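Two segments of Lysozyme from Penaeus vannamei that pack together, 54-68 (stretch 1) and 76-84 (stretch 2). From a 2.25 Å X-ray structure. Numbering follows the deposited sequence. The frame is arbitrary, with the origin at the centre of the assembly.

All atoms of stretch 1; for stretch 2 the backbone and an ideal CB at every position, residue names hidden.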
# COMPACT_ATOMS: atom_id res chain seq x y z
N ASP A 54 -9.28 -4.94 -6.39
CA ASP A 54 -8.23 -4.36 -5.52
C ASP A 54 -7.78 -5.45 -4.53
O ASP A 54 -8.68 -6.13 -3.96
CB ASP A 54 -8.78 -3.08 -4.89
CG ASP A 54 -9.15 -2.02 -5.92
OD1 ASP A 54 -8.36 -1.86 -6.88
OD2 ASP A 54 -10.21 -1.38 -5.77
N TYR A 55 -6.47 -5.63 -4.34
CA TYR A 55 -5.90 -6.76 -3.57
C TYR A 55 -5.01 -6.30 -2.40
O TYR A 55 -4.09 -5.46 -2.57
CB TYR A 55 -5.07 -7.67 -4.48
CG TYR A 55 -5.84 -8.45 -5.52
CD1 TYR A 55 -6.13 -7.90 -6.77
CD2 TYR A 55 -6.28 -9.74 -5.25
CE1 TYR A 55 -6.81 -8.64 -7.73
CE2 TYR A 55 -6.97 -10.48 -6.19
CZ TYR A 55 -7.21 -9.94 -7.45
OH TYR A 55 -7.90 -10.67 -8.37
N GLY A 56 -5.23 -6.91 -1.24
CA GLY A 56 -4.32 -6.86 -0.08
C GLY A 56 -4.39 -5.56 0.70
O GLY A 56 -5.29 -4.76 0.47
N ILE A 57 -3.41 -5.38 1.58
CA ILE A 57 -3.26 -4.26 2.54
C ILE A 57 -3.14 -2.90 1.81
O ILE A 57 -3.51 -1.87 2.45
CB ILE A 57 -2.05 -4.54 3.45
CG1 ILE A 57 -2.03 -3.62 4.67
CG2 ILE A 57 -0.73 -4.48 2.68
CD1 ILE A 57 -1.25 -4.17 5.82
N PHE A 58 -2.67 -2.89 0.54
CA PHE A 58 -2.48 -1.65 -0.27
C PHE A 58 -3.50 -1.59 -1.41
O PHE A 58 -3.39 -0.66 -2.26
CB PHE A 58 -1.04 -1.52 -0.79
CG PHE A 58 0.01 -1.35 0.29
CD1 PHE A 58 -0.11 -0.39 1.27
CD2 PHE A 58 1.18 -2.09 0.27
CE1 PHE A 58 0.86 -0.20 2.23
CE2 PHE A 58 2.16 -1.90 1.23
CZ PHE A 58 2.00 -0.96 2.22
N GLN A 59 -4.46 -2.54 -1.44
CA GLN A 59 -5.62 -2.53 -2.36
C GLN A 59 -5.12 -2.17 -3.76
O GLN A 59 -5.61 -1.21 -4.34
CB GLN A 59 -6.68 -1.58 -1.80
CG GLN A 59 -7.38 -2.15 -0.58
CD GLN A 59 -8.22 -3.31 -1.04
OE1 GLN A 59 -9.20 -3.12 -1.75
NE2 GLN A 59 -7.80 -4.53 -0.66
N ILE A 60 -4.15 -2.94 -4.25
CA ILE A 60 -3.53 -2.75 -5.59
C ILE A 60 -4.43 -3.42 -6.63
O ILE A 60 -4.86 -4.59 -6.40
CB ILE A 60 -2.11 -3.34 -5.59
CG1 ILE A 60 -1.18 -2.55 -4.67
CG2 ILE A 60 -1.59 -3.40 -7.02
CD1 ILE A 60 -0.03 -3.33 -4.14
N ASN A 61 -4.65 -2.70 -7.74
CA ASN A 61 -5.70 -2.96 -8.76
C ASN A 61 -5.12 -3.85 -9.86
O ASN A 61 -4.03 -3.48 -10.38
CB ASN A 61 -6.24 -1.65 -9.34
CG ASN A 61 -7.47 -1.86 -10.20
OD1 ASN A 61 -7.36 -1.91 -11.43
ND2 ASN A 61 -8.62 -2.06 -9.57
N ASN A 62 -5.81 -4.94 -10.24
CA ASN A 62 -5.34 -5.91 -11.28
C ASN A 62 -5.42 -5.34 -12.72
O ASN A 62 -4.88 -6.01 -13.65
CB ASN A 62 -6.07 -7.26 -11.21
CG ASN A 62 -7.58 -7.16 -11.36
OD1 ASN A 62 -8.13 -6.06 -11.32
ND2 ASN A 62 -8.24 -8.29 -11.54
N LYS A 63 -6.01 -4.16 -12.94
CA LYS A 63 -6.08 -3.56 -14.30
C LYS A 63 -4.67 -3.19 -14.79
O LYS A 63 -4.48 -3.29 -16.02
CB LYS A 63 -7.01 -2.34 -14.39
CG LYS A 63 -7.03 -1.70 -15.78
CD LYS A 63 -8.35 -1.07 -16.23
CE LYS A 63 -9.33 -2.11 -16.74
NZ LYS A 63 -10.20 -1.60 -17.83
N TYR A 64 -3.74 -2.78 -13.90
CA TYR A 64 -2.39 -2.25 -14.28
C TYR A 64 -1.23 -3.03 -13.64
O TYR A 64 -0.17 -3.17 -14.26
CB TYR A 64 -2.28 -0.76 -13.89
CG TYR A 64 -3.48 0.06 -14.30
CD1 TYR A 64 -3.70 0.40 -15.63
CD2 TYR A 64 -4.42 0.46 -13.35
CE1 TYR A 64 -4.81 1.13 -16.01
CE2 TYR A 64 -5.54 1.20 -13.72
CZ TYR A 64 -5.73 1.53 -15.05
OH TYR A 64 -6.82 2.26 -15.42
N TRP A 65 -1.39 -3.49 -12.40
CA TRP A 65 -0.28 -3.68 -11.44
C TRP A 65 0.06 -5.15 -11.24
O TRP A 65 1.26 -5.48 -11.24
CB TRP A 65 -0.60 -2.98 -10.11
CG TRP A 65 -0.84 -1.51 -10.27
CD1 TRP A 65 -2.00 -0.84 -10.01
CD2 TRP A 65 0.07 -0.52 -10.79
NE1 TRP A 65 -1.87 0.49 -10.28
CE2 TRP A 65 -0.61 0.72 -10.77
CE3 TRP A 65 1.38 -0.55 -11.25
CZ2 TRP A 65 -0.02 1.90 -11.22
CZ3 TRP A 65 1.97 0.63 -11.67
CH2 TRP A 65 1.28 1.83 -11.66
N CYS A 66 -0.94 -6.01 -11.10
CA CYS A 66 -0.74 -7.48 -10.96
C CYS A 66 -1.65 -8.26 -11.92
O CYS A 66 -2.64 -7.67 -12.41
CB CYS A 66 -1.00 -7.91 -9.53
SG CYS A 66 -2.67 -7.48 -9.02
N GLY A 67 -1.32 -9.54 -12.13
CA GLY A 67 -2.21 -10.54 -12.74
C GLY A 67 -2.04 -10.62 -14.25
O GLY A 67 -2.49 -9.68 -14.92
N SER A 68 -1.42 -11.70 -14.75
CA SER A 68 -1.22 -12.04 -16.20
C SER A 68 -2.53 -11.99 -17.00
O SER A 68 -2.50 -11.52 -18.15
CB SER A 68 -0.61 -13.42 -16.33
OG SER A 68 0.79 -13.38 -16.09
N UNK A 76 4.59 -7.47 -12.44
CA UNK A 76 5.00 -8.81 -12.94
C UNK A 76 4.80 -9.84 -11.83
O UNK A 76 5.75 -10.56 -11.51
CB UNK A 76 6.46 -8.81 -13.41
N UNK A 77 3.60 -9.86 -11.27
CA UNK A 77 3.25 -10.69 -10.09
C UNK A 77 1.79 -11.11 -10.21
O UNK A 77 0.95 -10.31 -10.67
CB UNK A 77 3.49 -9.93 -8.78
N UNK A 78 1.46 -12.38 -9.86
CA UNK A 78 0.09 -12.78 -9.58
C UNK A 78 -0.49 -11.97 -8.39
O UNK A 78 0.18 -11.87 -7.33
CB UNK A 78 0.04 -14.28 -9.29
N UNK A 79 -1.71 -11.46 -8.56
CA UNK A 79 -2.40 -10.59 -7.58
C UNK A 79 -2.48 -11.31 -6.22
O UNK A 79 -2.30 -10.62 -5.22
CB UNK A 79 -3.80 -10.22 -8.07
N UNK A 80 -2.64 -12.63 -6.21
CA UNK A 80 -2.67 -13.47 -4.97
C UNK A 80 -1.43 -13.18 -4.11
O UNK A 80 -1.57 -13.13 -2.86
CB UNK A 80 -2.72 -14.96 -5.32
N UNK A 81 -0.28 -12.89 -4.75
CA UNK A 81 0.99 -12.63 -4.03
C UNK A 81 0.88 -11.34 -3.21
O UNK A 81 1.67 -11.16 -2.26
CB UNK A 81 2.16 -12.53 -5.01
N UNK A 82 -0.05 -10.46 -3.56
CA UNK A 82 -0.30 -9.17 -2.86
C UNK A 82 -1.34 -9.37 -1.76
O UNK A 82 -1.66 -8.38 -1.09
CB UNK A 82 -0.77 -8.10 -3.84
N UNK A 83 -1.83 -10.61 -1.59
CA UNK A 83 -2.85 -10.95 -0.57
C UNK A 83 -2.30 -12.07 0.30
O UNK A 83 -2.78 -13.19 0.21
CB UNK A 83 -4.17 -11.37 -1.21
N UNK A 84 -1.28 -11.76 1.09
CA UNK A 84 -0.44 -12.73 1.83
C UNK A 84 -0.14 -12.17 3.23
O UNK A 84 -0.14 -10.92 3.41
CB UNK A 84 0.86 -13.02 1.08

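At position 76 the CA-to-CB bond points away from stretch 1, and no atom of that stretch lies within 5.5 Å of the ideal CB. Phi and psi are both positive (55/53), a region that glycine and asparagine enter most easily but that other residues can occupy. Stretch 1 imposes nothing here, so almost any polar side chain would serve. The residue is Lys-76, whose side chain makes no contact with stretch 1.

Position 77 has an extended backbone, and its carbonyl O lies 2.8 Å from Gly-67 N, well placed to accept a hydrogen bond. That bond needs no particular side chain. The CB points sideways, 5.0 Å from Cys-66 CB, so a medium-sized apolar group, such as valine, leucine or isoleucine, could reach the cysteine. Ile-77 is found: its CG2 packs 3.8 Å from Cys-66 CB, while its O takes the hydrogen bond from Gly-67 N at an angle of 155°.

At 78 the CB again points away into space that stretch 1 leaves empty. With phi at -61° and psi at 133°, proline is permitted alongside many polar residues, and the 3-10 segment starts at the next position. Pro-78 fits, and its O accepts a backbone hydrogen bond from the N of residue 81, 2.8 Å away.

Position 79 is the most tightly defined. Its ideal CB points toward stretch 1 and sits 3.1 Å from Cys-66 SG and 3.4 Å from Tyr-55 CE1. Little room remains for a branched or bulky group, and glycine or alanine would be conceivable, but a sulfur so close calls for a partner. Cys-79 supplies it: its SG bonds to Cys-66 SG at 2.1 Å, with chi3 of 95°, near the preferred disulfide torsion. Its CB lies over one face of the Tyr-55 ring, 3.3 Å from the centroid, a CH-pi contact. The SG also comes within 3.4 Å of Asn-62 CB.

At positions 80 and 81 the side chains make no contact with stretch 1, so small or polar residues suit both; they are Ser-80 and Asp-81.

At 82 the CB points toward stretch 1, 4.4 Å from Tyr-55 CB and 4.8 Å from Ile-60 CD1. This apolar setting suits leucine, isoleucine or methionine. Leu-82 places CD1 3.8 Å from Ile-60 CG2 and 3.9 Å from Cys-66 CB. Its O receives a CA-H...O contact from Gly-56 CA at 3.2 Å; a CB on that glycine would clash with this oxygen. A water links Leu-82 O, Tyr-55 O and Phe-58 N.

At 83 the CA-to-CB bond points sideways, with Tyr-55 CD2 4.8 Å from the ideal CB. A long, flexible apolar chain could reach the ring, and leucine or an aromatic residue might also do so. Met-83 brings CE to 3.5 Å from Tyr-55 CD2, at the ring's edge.

At 84 the CA-to-CB bond is sideways and nothing of stretch 1 lies within 5.5 Å of the ideal CB, leaving the choice open; it is Ser-84.

Stretch 2 76-84: KIPCSDLMS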
# COMPACT_ATOMS: atom_id res chain seq x y z
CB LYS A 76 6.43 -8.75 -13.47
CG LYS A 76 6.55 -7.99 -14.79
CD LYS A 76 5.80 -8.65 -15.96
CE LYS A 76 5.00 -7.70 -16.84
NZ LYS A 76 5.85 -6.98 -17.82
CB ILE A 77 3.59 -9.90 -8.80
CG1 ILE A 77 3.74 -10.81 -7.59
CG2 ILE A 77 2.57 -8.79 -8.53
CD1 ILE A 77 5.06 -11.51 -7.55
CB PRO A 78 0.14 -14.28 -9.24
CG PRO A 78 1.60 -14.63 -9.06
CD PRO A 78 2.42 -13.48 -9.61
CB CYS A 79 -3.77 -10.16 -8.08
SG CYS A 79 -3.72 -9.16 -9.59
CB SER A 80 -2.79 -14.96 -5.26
OG SER A 80 -1.74 -15.40 -6.11
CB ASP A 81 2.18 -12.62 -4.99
CG ASP A 81 2.66 -14.00 -5.41
OD1 ASP A 81 2.37 -14.97 -4.71
OD2 ASP A 81 3.32 -14.10 -6.44
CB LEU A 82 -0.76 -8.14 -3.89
CG LEU A 82 0.20 -7.95 -5.06
CD1 LEU A 82 -0.18 -6.72 -5.86
CD2 LEU A 82 1.66 -7.87 -4.58
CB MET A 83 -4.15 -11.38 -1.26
CG MET A 83 -5.36 -11.26 -0.39
SD MET A 83 -6.79 -10.82 -1.38
CE MET A 83 -6.64 -12.05 -2.68
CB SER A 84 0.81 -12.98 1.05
OG SER A 84 1.78 -13.63 1.83
O HOH W 1 -1.50 -5.19 -1.40
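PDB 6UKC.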